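CRISPR-associated endoribonuclease Cas6 1 (Methanocaldococcus jannaschii DSM 2661, PDB 5YI6) probably binds and cleaves CRISPR transcripts to release the crRNAs that guide the archaeal defence against mobile genetic elements. Local coordinates at residues A[2-7]-A[217-222]; A[53-58]-A[88-93]; A[60-65]-A[70-75]; A[23-28]-A[196-201]. One frame throughout, in Å; residues are numbered along the deposited sequence.

Contact 1 (A[2-7]-A[217-222]); sequences RESMRI and LIKFGY
Arg6 and Tyr222 face each other with CA atoms 9.3 Å apart, where the beginning of strand 5-12 runs beside helix 215-224 at a spacing that only side chains can bridge. The long arm of Arg6 does most of the bridging. It leaves the strand extended and turns at chi3 (-63°), which lays its guanidinium flat on the phenol of Tyr222. Their centres are 4.1 Å apart and the planes diverge by 10°, with Arg6 NH2 some 3.3 Å above the Tyr222 ring and offset toward its rim. The same Arg6 NH2 donates to the backbone oxygen Tyr222 O at 2.8 Å; the bond is bent (130° at the hydrogen), though the oxygen lies in the guanidinium plane. Val237 O takes a further hydrogen bond from NH2, and Glu223 OE1 forms a salt bridge with NE. Tyr222 OH is bonded to Asn239 N, which fixes the far end of the phenol.

Nearer the surface, Lys219 NZ donates to Ser4 OG at 3.1 Å. Lysine suits this place because its chain spans the separation from the helix, and the short serine offers an acceptor close to its own backbone. Arginine suits the buried position because it can stack and donate at once. Held by a ring face, carbonyl oxygens and a carboxylate, its guanidinium has little freedom to turn, and the nearby Glu223 would be expected to offset its charge.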
# COMPACT_ATOMS: atom_id res chain seq x y z
N ARG A 2 -11.73 -18.51 2.48
CA ARG A 2 -11.74 -17.06 2.26
C ARG A 2 -11.31 -16.30 3.52
O ARG A 2 -12.02 -16.25 4.53
CB ARG A 2 -13.11 -16.60 1.77
CG ARG A 2 -13.39 -17.02 0.33
CD ARG A 2 -14.72 -16.48 -0.20
NE ARG A 2 -14.62 -16.11 -1.61
CZ ARG A 2 -14.96 -16.90 -2.63
NH1 ARG A 2 -15.44 -18.12 -2.41
NH2 ARG A 2 -14.83 -16.46 -3.88
N GLU A 3 -10.13 -15.71 3.43
CA GLU A 3 -9.45 -15.00 4.50
C GLU A 3 -8.50 -14.01 3.83
O GLU A 3 -8.43 -13.94 2.60
CB GLU A 3 -8.73 -15.97 5.45
CG GLU A 3 -7.79 -16.94 4.75
CD GLU A 3 -7.15 -17.93 5.72
OE1 GLU A 3 -7.05 -17.62 6.92
OE2 GLU A 3 -6.77 -19.03 5.27
N SER A 4 -7.74 -13.26 4.64
CA SER A 4 -6.85 -12.29 4.02
C SER A 4 -5.53 -12.94 3.59
O SER A 4 -5.22 -14.09 3.92
CB SER A 4 -6.58 -11.12 4.98
OG SER A 4 -5.84 -11.52 6.13
N MET A 5 -4.72 -12.17 2.85
CA MET A 5 -3.42 -12.70 2.47
C MET A 5 -2.48 -11.54 2.20
O MET A 5 -2.88 -10.52 1.61
CB MET A 5 -3.50 -13.60 1.24
CG MET A 5 -2.19 -14.30 0.92
SD MET A 5 -2.51 -15.48 -0.41
CE MET A 5 -0.91 -16.31 -0.44
N ARG A 6 -1.25 -11.69 2.68
CA ARG A 6 -0.15 -10.78 2.40
C ARG A 6 1.00 -11.56 1.78
O ARG A 6 1.34 -12.65 2.26
CB ARG A 6 0.34 -10.07 3.67
CG ARG A 6 1.61 -9.20 3.42
CD ARG A 6 2.05 -8.43 4.67
NE ARG A 6 1.00 -7.46 5.06
CZ ARG A 6 1.24 -6.27 5.61
NH1 ARG A 6 2.50 -5.90 5.87
NH2 ARG A 6 0.24 -5.44 5.90
N ILE A 7 1.61 -11.02 0.72
CA ILE A 7 2.77 -11.64 0.11
C ILE A 7 3.88 -10.61 -0.03
O ILE A 7 3.66 -9.40 -0.12
CB ILE A 7 2.49 -12.31 -1.26
CG1 ILE A 7 2.00 -11.31 -2.28
CG2 ILE A 7 1.42 -13.48 -1.13
CD1 ILE A 7 3.06 -10.73 -3.17
N LEU A 217 -10.95 -5.65 13.40
CA LEU A 217 -10.95 -4.39 12.66
C LEU A 217 -9.52 -3.93 12.35
O LEU A 217 -9.23 -3.44 11.26
CB LEU A 217 -11.71 -3.32 13.43
CG LEU A 217 -11.82 -1.93 12.79
CD1 LEU A 217 -12.39 -2.01 11.37
CD2 LEU A 217 -12.69 -1.02 13.65
N ILE A 218 -8.63 -4.02 13.34
CA ILE A 218 -7.22 -3.67 13.08
C ILE A 218 -6.65 -4.55 11.98
O ILE A 218 -5.92 -4.08 11.09
CB ILE A 218 -6.41 -3.76 14.38
CG1 ILE A 218 -6.94 -2.73 15.39
CG2 ILE A 218 -4.91 -3.54 14.10
CD1 ILE A 218 -6.37 -2.92 16.83
N LYS A 219 -6.97 -5.85 12.01
CA LYS A 219 -6.51 -6.81 11.02
C LYS A 219 -7.01 -6.45 9.63
O LYS A 219 -6.29 -6.62 8.63
CB LYS A 219 -7.00 -8.21 11.41
CG LYS A 219 -6.82 -9.27 10.37
CD LYS A 219 -7.30 -10.64 10.86
CE LYS A 219 -7.07 -11.70 9.79
NZ LYS A 219 -7.83 -11.45 8.54
N PHE A 220 -8.25 -5.94 9.53
CA PHE A 220 -8.71 -5.44 8.24
C PHE A 220 -7.88 -4.26 7.76
O PHE A 220 -7.51 -4.20 6.59
CB PHE A 220 -10.20 -5.06 8.33
CG PHE A 220 -10.74 -4.49 7.07
CD1 PHE A 220 -11.05 -5.31 5.99
CD2 PHE A 220 -10.98 -3.09 6.97
CE1 PHE A 220 -11.58 -4.77 4.79
CE2 PHE A 220 -11.51 -2.52 5.77
CZ PHE A 220 -11.82 -3.38 4.69
N GLY A 221 -7.57 -3.30 8.64
CA GLY A 221 -6.67 -2.22 8.22
C GLY A 221 -5.28 -2.74 7.84
O GLY A 221 -4.64 -2.25 6.91
N TYR A 222 -4.81 -3.76 8.55
CA TYR A 222 -3.51 -4.34 8.26
C TYR A 222 -3.45 -4.93 6.85
O TYR A 222 -2.44 -4.80 6.16
CB TYR A 222 -3.19 -5.40 9.31
CG TYR A 222 -1.73 -5.77 9.35
CD1 TYR A 222 -0.82 -4.97 10.04
CD2 TYR A 222 -1.27 -6.91 8.70
CE1 TYR A 222 0.57 -5.31 10.07
CE2 TYR A 222 0.10 -7.28 8.73
CZ TYR A 222 1.00 -6.45 9.41
OH TYR A 222 2.34 -6.78 9.47

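Contact 2 (A[53-58]-A[88-93]); sequences KFFTFS and NEFIEN
Phe55 and Phe90 make this contact almost alone, ring against ring, in the interior of the N-terminal half of the protein. Atom CE2 of Phe90 comes to 3.4 Å from Phe55 CG, and Phe90 CZ lies over the centre of the Phe55 ring, 3.7 Å above its plane. The two planes are inclined at 38° and the centroids are 4.6 Å apart, an oblique pairing in which Phe90 leans one corner onto a face of Phe55. With chi1 at 71°, the ring of Phe55 is swung in between its own backbone N and carbonyl carbon, so that it presents a face to the helix. Ile35 touches both rings, and Phe52 adds a further aromatic neighbour to Phe90. Phenylalanine fits here because flat, wholly apolar groups can fill the width between loop and helix without leaving a buried polar atom.

Away from this tight pair the segments part company. Lys53, the first residue of the inverse gamma turn centred on Phe54, is exposed; by similarity it stabilises the transition state. On the helix, Glu92 also faces outward, while Glu89 forms a salt bridge with Arg2.

The side chain of Phe55 is about 7 Å from that of Tyr32, the proton acceptor by similarity, which puts the Phe55 end of the pair near the probable catalytic residues. Helices 23-35 and 88-101 with strands 5-12, 56-57, 78-85 and 109-118 follow the beta-alpha-beta-beta-alpha-beta order of the ferredoxin-like fold, as in RAMP-type Cas6 proteins.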
# COMPACT_ATOMS: atom_id res chain seq x y z
N LYS A 53 -10.94 -2.61 -5.37
CA LYS A 53 -10.09 -1.60 -4.75
C LYS A 53 -9.69 -1.91 -3.31
O LYS A 53 -9.02 -1.08 -2.67
CB LYS A 53 -10.75 -0.23 -4.86
CG LYS A 53 -10.83 0.23 -6.33
CD LYS A 53 -11.20 1.69 -6.44
CE LYS A 53 -11.01 2.21 -7.85
NZ LYS A 53 -11.06 3.71 -7.87
N PHE A 54 -10.00 -3.11 -2.80
CA PHE A 54 -9.69 -3.46 -1.40
C PHE A 54 -8.39 -4.24 -1.30
O PHE A 54 -8.38 -5.40 -0.93
CB PHE A 54 -10.86 -4.23 -0.79
CG PHE A 54 -12.12 -3.41 -0.75
CD1 PHE A 54 -12.25 -2.37 0.16
CD2 PHE A 54 -13.15 -3.65 -1.67
CE1 PHE A 54 -13.41 -1.56 0.19
CE2 PHE A 54 -14.32 -2.87 -1.63
CZ PHE A 54 -14.45 -1.83 -0.71
N PHE A 55 -7.30 -3.57 -1.69
CA PHE A 55 -5.96 -4.14 -1.54
C PHE A 55 -5.00 -2.97 -1.44
O PHE A 55 -5.35 -1.82 -1.75
CB PHE A 55 -5.57 -5.08 -2.68
CG PHE A 55 -5.31 -4.41 -4.02
CD1 PHE A 55 -3.99 -4.10 -4.43
CD2 PHE A 55 -6.36 -4.07 -4.85
CE1 PHE A 55 -3.75 -3.46 -5.67
CE2 PHE A 55 -6.14 -3.44 -6.10
CZ PHE A 55 -4.82 -3.13 -6.50
N THR A 56 -3.78 -3.26 -1.00
CA THR A 56 -2.76 -2.22 -0.93
C THR A 56 -1.40 -2.81 -1.29
O THR A 56 -1.25 -4.02 -1.42
CB THR A 56 -2.70 -1.54 0.46
OG1 THR A 56 -1.77 -0.43 0.42
CG2 THR A 56 -2.29 -2.57 1.59
N PHE A 57 -0.39 -1.94 -1.50
CA PHE A 57 0.95 -2.43 -1.66
C PHE A 57 1.91 -1.37 -1.15
O PHE A 57 1.55 -0.19 -0.97
CB PHE A 57 1.26 -2.86 -3.11
CG PHE A 57 0.90 -1.83 -4.17
CD1 PHE A 57 1.87 -0.93 -4.65
CD2 PHE A 57 -0.39 -1.81 -4.74
CE1 PHE A 57 1.54 0.01 -5.65
CE2 PHE A 57 -0.74 -0.87 -5.72
CZ PHE A 57 0.24 0.03 -6.19
N SER A 58 3.14 -1.80 -0.91
CA SER A 58 4.14 -0.96 -0.28
C SER A 58 4.94 -0.19 -1.35
O SER A 58 4.78 -0.40 -2.55
CB SER A 58 5.10 -1.83 0.56
OG SER A 58 5.93 -2.61 -0.31
N ASN A 88 -8.28 -13.11 -0.31
CA ASN A 88 -7.11 -13.93 -0.63
C ASN A 88 -7.15 -14.44 -2.06
O ASN A 88 -6.08 -14.73 -2.64
CB ASN A 88 -6.94 -15.09 0.36
CG ASN A 88 -8.05 -16.09 0.27
OD1 ASN A 88 -9.21 -15.73 0.10
ND2 ASN A 88 -7.70 -17.36 0.39
N GLU A 89 -8.34 -14.59 -2.65
CA GLU A 89 -8.40 -15.01 -4.04
C GLU A 89 -7.79 -13.97 -4.98
O GLU A 89 -7.13 -14.33 -5.96
CB GLU A 89 -9.86 -15.32 -4.44
CG GLU A 89 -10.00 -15.73 -5.91
CD GLU A 89 -11.44 -16.11 -6.29
OE1 GLU A 89 -12.32 -16.11 -5.39
OE2 GLU A 89 -11.68 -16.39 -7.49
N PHE A 90 -8.02 -12.68 -4.72
CA PHE A 90 -7.35 -11.65 -5.51
C PHE A 90 -5.84 -11.82 -5.45
O PHE A 90 -5.15 -11.77 -6.47
CB PHE A 90 -7.73 -10.24 -5.01
CG PHE A 90 -6.88 -9.15 -5.61
CD1 PHE A 90 -7.04 -8.77 -6.94
CD2 PHE A 90 -5.89 -8.52 -4.86
CE1 PHE A 90 -6.23 -7.78 -7.51
CE2 PHE A 90 -5.08 -7.52 -5.42
CZ PHE A 90 -5.26 -7.16 -6.75
N ILE A 91 -5.32 -11.98 -4.24
CA ILE A 91 -3.87 -12.04 -4.07
C ILE A 91 -3.31 -13.28 -4.76
O ILE A 91 -2.30 -13.22 -5.46
CB ILE A 91 -3.48 -11.99 -2.58
CG1 ILE A 91 -3.81 -10.61 -1.96
CG2 ILE A 91 -1.96 -12.26 -2.41
CD1 ILE A 91 -2.96 -9.46 -2.50
N GLU A 92 -3.96 -14.43 -4.56
CA GLU A 92 -3.46 -15.67 -5.18
C GLU A 92 -3.47 -15.56 -6.71
O GLU A 92 -2.51 -15.96 -7.37
CB GLU A 92 -4.29 -16.87 -4.73
CG GLU A 92 -4.19 -17.21 -3.23
CD GLU A 92 -2.97 -18.04 -2.88
OE1 GLU A 92 -2.01 -18.14 -3.70
OE2 GLU A 92 -2.95 -18.56 -1.74
N ASN A 93 -4.58 -15.05 -7.28
CA ASN A 93 -4.65 -14.91 -8.73
C ASN A 93 -3.62 -13.93 -9.26
O ASN A 93 -2.98 -14.19 -10.30
CB ASN A 93 -6.05 -14.44 -9.13
CG ASN A 93 -7.08 -15.56 -9.10
OD1 ASN A 93 -6.81 -16.65 -8.62
ND2 ASN A 93 -8.28 -15.26 -9.54

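Contact 3 (A[60-65]-A[70-75]); sequences LQIRKR and EGIETI. With PO4 (phosphate ion), chain G.
Ile72 is the first residue of 70-75 to meet the other segment. Ile72 CG2 rests 3.6 Å from Ile62 CD1, the two isoleucines lying alongside, pointing contrary ways. Ile72 CG2 also sits 3.6 Å above the guanidinium plane of Arg65, toward the rim; a branched residue suits the place because one methyl serves both Ile62 and the arginine's flat group. Arg65 is bent at chi2 and chi3, which lets its NE donate to Ile62 O (3.1 Å, 138° at the hydrogen), and this bond keeps the group over the isoleucine. Glu73 contributes through its backbone: its O receives a CA-H...O contact from Arg65 CA at 3.2 Å. Thr74 pairs with Arg65 as an antiparallel non-hydrogen-bonded pair, and its CB touches Ile62 CG2 at 3.6 Å. A straight bond closes the pairing, Ile75 N to Lys64 O (3.0 Å, 178°).

Arg63 points away: Arg63 NH1 donates to O4 of a phosphate at 2.8 Å and Arg63 NH2 to its O1 at 2.9 Å. The ion, probably a crystallisation component, is also hydrogen-bonded to Lys117 NZ. Within the protein, Arg63 forms a salt bridge with Glu8 and a cation-pi contact with Tyr80.

Strand 71-74 is the middle of a small antiparallel sheet, between 17-20 and 65-67. Ile62 also packs on Ile19 of strand 17-20, and Gln61 pairs through its backbone with Tyr80 of strand 78-85.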
# COMPACT_ATOMS: atom_id res chain seq x y z
N LEU A 60 8.76 0.11 -2.93
CA LEU A 60 9.83 -0.88 -3.11
C LEU A 60 10.79 -0.78 -1.93
O LEU A 60 11.24 0.31 -1.57
CB LEU A 60 10.58 -0.64 -4.43
CG LEU A 60 9.75 -0.94 -5.70
CD1 LEU A 60 10.43 -0.40 -6.99
CD2 LEU A 60 9.43 -2.46 -5.85
N GLN A 61 11.07 -1.91 -1.30
CA GLN A 61 11.94 -1.93 -0.13
C GLN A 61 13.29 -2.50 -0.53
O GLN A 61 13.36 -3.53 -1.20
CB GLN A 61 11.35 -2.81 0.99
CG GLN A 61 9.88 -2.42 1.38
CD GLN A 61 9.78 -1.10 2.14
OE1 GLN A 61 10.49 -0.91 3.13
NE2 GLN A 61 8.87 -0.20 1.70
N ILE A 62 14.37 -1.87 -0.06
CA ILE A 62 15.72 -2.31 -0.37
C ILE A 62 16.44 -2.60 0.94
O ILE A 62 16.42 -1.77 1.85
CB ILE A 62 16.51 -1.26 -1.18
CG1 ILE A 62 15.80 -0.98 -2.49
CG2 ILE A 62 18.02 -1.71 -1.35
CD1 ILE A 62 16.46 0.11 -3.29
N ARG A 63 17.04 -3.79 1.04
CA ARG A 63 17.69 -4.18 2.29
C ARG A 63 19.18 -3.85 2.28
O ARG A 63 19.69 -3.32 3.26
CB ARG A 63 17.50 -5.66 2.54
CG ARG A 63 16.04 -6.01 2.79
CD ARG A 63 15.95 -7.51 2.96
NE ARG A 63 14.55 -7.90 2.99
CZ ARG A 63 14.12 -9.15 3.06
NH1 ARG A 63 15.00 -10.15 3.12
NH2 ARG A 63 12.81 -9.39 3.10
N LYS A 64 19.87 -4.16 1.19
CA LYS A 64 21.31 -3.86 1.06
C LYS A 64 21.44 -2.56 0.29
O LYS A 64 21.54 -2.54 -0.94
CB LYS A 64 22.02 -5.03 0.40
CG LYS A 64 22.08 -6.21 1.33
CD LYS A 64 22.82 -7.37 0.70
CE LYS A 64 24.15 -6.93 0.14
NZ LYS A 64 24.93 -8.11 -0.33
N ARG A 65 21.45 -1.45 1.01
CA ARG A 65 21.13 -0.17 0.40
C ARG A 65 22.27 0.83 0.54
O ARG A 65 23.07 0.76 1.47
CB ARG A 65 19.86 0.40 1.03
CG ARG A 65 20.00 0.66 2.49
CD ARG A 65 18.72 0.34 3.24
NE ARG A 65 17.57 0.96 2.62
CZ ARG A 65 17.25 2.24 2.75
NH1 ARG A 65 18.03 3.04 3.48
NH2 ARG A 65 16.16 2.73 2.16
N GLU A 70 19.68 10.60 -6.12
CA GLU A 70 18.41 10.42 -6.83
C GLU A 70 17.53 9.32 -6.25
O GLU A 70 16.36 9.24 -6.63
CB GLU A 70 18.67 10.14 -8.31
CG GLU A 70 19.36 11.29 -9.03
CD GLU A 70 18.53 12.58 -9.01
OE1 GLU A 70 17.27 12.51 -8.95
OE2 GLU A 70 19.13 13.68 -9.04
N GLY A 71 18.05 8.48 -5.36
CA GLY A 71 17.25 7.40 -4.82
C GLY A 71 18.09 6.49 -3.94
O GLY A 71 19.18 6.87 -3.48
N ILE A 72 17.57 5.28 -3.74
CA ILE A 72 18.21 4.27 -2.92
C ILE A 72 18.80 3.22 -3.84
O ILE A 72 18.08 2.60 -4.65
CB ILE A 72 17.22 3.63 -1.92
CG1 ILE A 72 16.57 4.70 -1.05
CG2 ILE A 72 17.93 2.55 -1.09
CD1 ILE A 72 17.54 5.50 -0.19
N GLU A 73 20.10 3.02 -3.73
CA GLU A 73 20.78 2.01 -4.52
C GLU A 73 20.63 0.64 -3.87
O GLU A 73 20.80 0.51 -2.66
CB GLU A 73 22.28 2.36 -4.63
CG GLU A 73 23.02 1.26 -5.39
CD GLU A 73 24.52 1.51 -5.42
OE1 GLU A 73 24.92 2.59 -5.01
OE2 GLU A 73 25.25 0.61 -5.85
N THR A 74 20.31 -0.38 -4.68
CA THR A 74 20.33 -1.76 -4.22
C THR A 74 21.64 -2.38 -4.71
O THR A 74 21.89 -2.47 -5.93
CB THR A 74 19.10 -2.57 -4.66
OG1 THR A 74 19.37 -3.95 -4.42
CG2 THR A 74 18.79 -2.40 -6.15
N ILE A 75 22.47 -2.75 -3.75
CA ILE A 75 23.81 -3.25 -4.04
C ILE A 75 23.72 -4.60 -4.72
O ILE A 75 24.42 -4.86 -5.72
CB ILE A 75 24.65 -3.27 -2.74
CG1 ILE A 75 24.78 -1.85 -2.17
CG2 ILE A 75 26.05 -3.89 -2.96
CD1 ILE A 75 25.30 -1.81 -0.74
P PO4 G . 13.23 -13.39 2.63
O1 PO4 G . 12.24 -12.26 2.80
O2 PO4 G . 13.53 -13.73 1.22
O3 PO4 G . 12.72 -14.60 3.36
O4 PO4 G . 14.55 -12.92 3.23

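Contact 4 (A[23-28]-A[196-201]); sequences HQYYLA and IKNDIY
Lys197 O, 4.0 Å from Tyr25 CE1, is gripped by two donors, Arg195 NE and, weakly, Ile200 N. Arg195 also makes a cation-pi contact with Tyr25, so a single arginine ties the turn to the ring that approaches it. Tyr25 reaches over from helix 23-35 with its CG anti to the backbone N (chi1 175°), sending the ring away from the helix toward the other segment. What it presents there is largely an edge: Ile196 C lies near the ring plane, 4.2 Å from Tyr25 CE1.

The partner segment is the connection between strands 182-195 and 201-213, a beta hairpin of the C-terminal half. It contains a classic beta bulge, Ile196 and Lys197 both facing Ile200; Ile196 N donates to Ile200 O at 2.8 Å, and the bond from Lys197 N to the same oxygen is weak. The bulge and the turn beyond it carry Asn198 to the outer end of the tyrosine.

Asn198 ND2 approaches Tyr25 OH to 3.1 Å, with amide and ring planes 79° apart; the asparagine is poorly ordered, so this approach is less certain. A tyrosine suits this surface join: its ring edge faces the hairpin backbone and its hydroxyl ends among polar groups near the surface. On the helix side, Tyr25 CD2 stands 3.8 Å above the plane of Tyr26, over the centre of that ring.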
# COMPACT_ATOMS: atom_id res chain seq x y z
N HIS A 23 9.78 6.87 -7.08
CA HIS A 23 9.31 5.72 -7.85
C HIS A 23 7.85 5.35 -7.59
O HIS A 23 7.31 4.59 -8.38
CB HIS A 23 10.16 4.46 -7.56
CG HIS A 23 9.91 3.85 -6.22
ND1 HIS A 23 10.63 4.19 -5.09
CD2 HIS A 23 9.04 2.88 -5.84
CE1 HIS A 23 10.18 3.49 -4.06
NE2 HIS A 23 9.21 2.69 -4.49
N GLN A 24 7.24 5.78 -6.48
CA GLN A 24 5.93 5.22 -6.14
C GLN A 24 4.93 5.42 -7.27
O GLN A 24 4.13 4.53 -7.58
CB GLN A 24 5.39 5.83 -4.84
CG GLN A 24 4.20 5.03 -4.19
CD GLN A 24 2.87 5.20 -4.89
OE1 GLN A 24 2.60 6.26 -5.50
NE2 GLN A 24 2.02 4.16 -4.80
N TYR A 25 4.93 6.61 -7.88
CA TYR A 25 3.98 6.90 -8.96
C TYR A 25 4.11 5.91 -10.12
O TYR A 25 3.09 5.41 -10.67
CB TYR A 25 4.21 8.33 -9.41
CG TYR A 25 3.40 8.78 -10.60
CD1 TYR A 25 2.07 9.11 -10.45
CD2 TYR A 25 3.98 8.91 -11.86
CE1 TYR A 25 1.32 9.54 -11.53
CE2 TYR A 25 3.24 9.35 -12.94
CZ TYR A 25 1.90 9.65 -12.77
OH TYR A 25 1.13 10.11 -13.82
N TYR A 26 5.36 5.59 -10.49
CA TYR A 26 5.61 4.63 -11.58
C TYR A 26 5.31 3.21 -11.17
O TYR A 26 4.86 2.39 -11.99
CB TYR A 26 7.06 4.76 -12.05
CG TYR A 26 7.31 6.18 -12.44
CD1 TYR A 26 6.89 6.65 -13.68
CD2 TYR A 26 7.92 7.08 -11.57
CE1 TYR A 26 7.08 7.97 -14.05
CE2 TYR A 26 8.12 8.42 -11.94
CZ TYR A 26 7.70 8.84 -13.18
OH TYR A 26 7.88 10.15 -13.56
N LEU A 27 5.56 2.88 -9.89
CA LEU A 27 5.20 1.58 -9.37
C LEU A 27 3.69 1.38 -9.44
O LEU A 27 3.20 0.34 -9.92
CB LEU A 27 5.70 1.47 -7.91
CG LEU A 27 5.18 0.27 -7.11
CD1 LEU A 27 5.70 -1.09 -7.72
CD2 LEU A 27 5.63 0.39 -5.64
N ALA A 28 2.93 2.38 -9.00
CA ALA A 28 1.47 2.30 -9.01
C ALA A 28 0.97 2.10 -10.42
O ALA A 28 0.07 1.28 -10.65
CB ALA A 28 0.85 3.59 -8.43
N ILE A 196 0.11 11.77 -7.50
CA ILE A 196 -1.02 10.85 -7.64
C ILE A 196 -1.69 10.95 -8.98
O ILE A 196 -2.47 10.05 -9.33
CB ILE A 196 -2.05 11.01 -6.51
CG1 ILE A 196 -2.42 12.49 -6.32
CG2 ILE A 196 -1.50 10.41 -5.23
CD1 ILE A 196 -3.45 12.70 -5.21
N LYS A 197 -1.42 11.98 -9.76
CA LYS A 197 -1.99 12.15 -11.09
C LYS A 197 -0.95 12.92 -11.88
O LYS A 197 0.05 13.38 -11.33
CB LYS A 197 -3.34 12.88 -11.07
CG LYS A 197 -4.49 12.00 -10.59
CD LYS A 197 -4.56 10.70 -11.40
CE LYS A 197 -5.78 9.85 -11.03
NZ LYS A 197 -5.71 8.49 -11.63
N ASN A 198 -1.11 12.93 -13.20
CA ASN A 198 -0.13 13.59 -14.05
C ASN A 198 0.28 14.93 -13.46
O ASN A 198 1.44 15.34 -13.59
CB ASN A 198 -0.67 13.78 -15.47
CG ASN A 198 -1.16 12.48 -16.08
OD1 ASN A 198 -2.32 12.36 -16.47
ND2 ASN A 198 -0.27 11.49 -16.17
N ASP A 199 -0.64 15.64 -12.80
CA ASP A 199 -0.25 16.93 -12.26
C ASP A 199 -0.61 17.15 -10.80
O ASP A 199 -0.46 18.28 -10.32
CB ASP A 199 -0.90 18.04 -13.08
CG ASP A 199 -0.67 17.86 -14.55
OD1 ASP A 199 0.44 17.44 -14.93
OD2 ASP A 199 -1.61 18.13 -15.33
N ILE A 200 -1.10 16.16 -10.07
CA ILE A 200 -1.53 16.40 -8.69
C ILE A 200 -0.55 15.75 -7.72
O ILE A 200 -0.26 14.55 -7.82
CB ILE A 200 -2.97 15.91 -8.45
CG1 ILE A 200 -3.93 16.64 -9.40
CG2 ILE A 200 -3.35 16.20 -6.99
CD1 ILE A 200 -5.35 16.08 -9.41
N TYR A 201 -0.07 16.55 -6.79
CA TYR A 201 0.76 16.06 -5.70
C TYR A 201 -0.00 16.21 -4.39
O TYR A 201 -0.69 17.22 -4.17
CB TYR A 201 2.08 16.81 -5.66
CG TYR A 201 2.92 16.55 -6.90
CD1 TYR A 201 4.02 15.70 -6.86
CD2 TYR A 201 2.55 17.12 -8.13
CE1 TYR A 201 4.78 15.46 -8.03
CE2 TYR A 201 3.28 16.89 -9.27
CZ TYR A 201 4.39 16.06 -9.23
OH TYR A 201 5.10 15.85 -10.39
O HOH W 1 2.09 10.96 -15.89

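In the fold
Contacts 1 and 2 adjoin: Arg2 NH2 and Glu89 OE1 form a salt bridge of 3.0 Å, and strand 5-12 lies under helix 88-101. Contact 4 touches contact 2 through Phe57, packed on Leu27 and Ala28, and meets contact 3 where Leu60 N and His23 NE2, 3.0 Å apart, probably form a hydrogen bond. Contacts 1 and 4 join the N- and C-terminal halves, on opposite sides of the chain's centre, their centres 26 Å apart. Contact 2 contributes Lys53 to the probable catalytic site, and contact 4 comes near it, the Lys197 side chain being about 8 Å from those of Tyr32 and Lys53. Contact 3, with its phosphate, lies away from it.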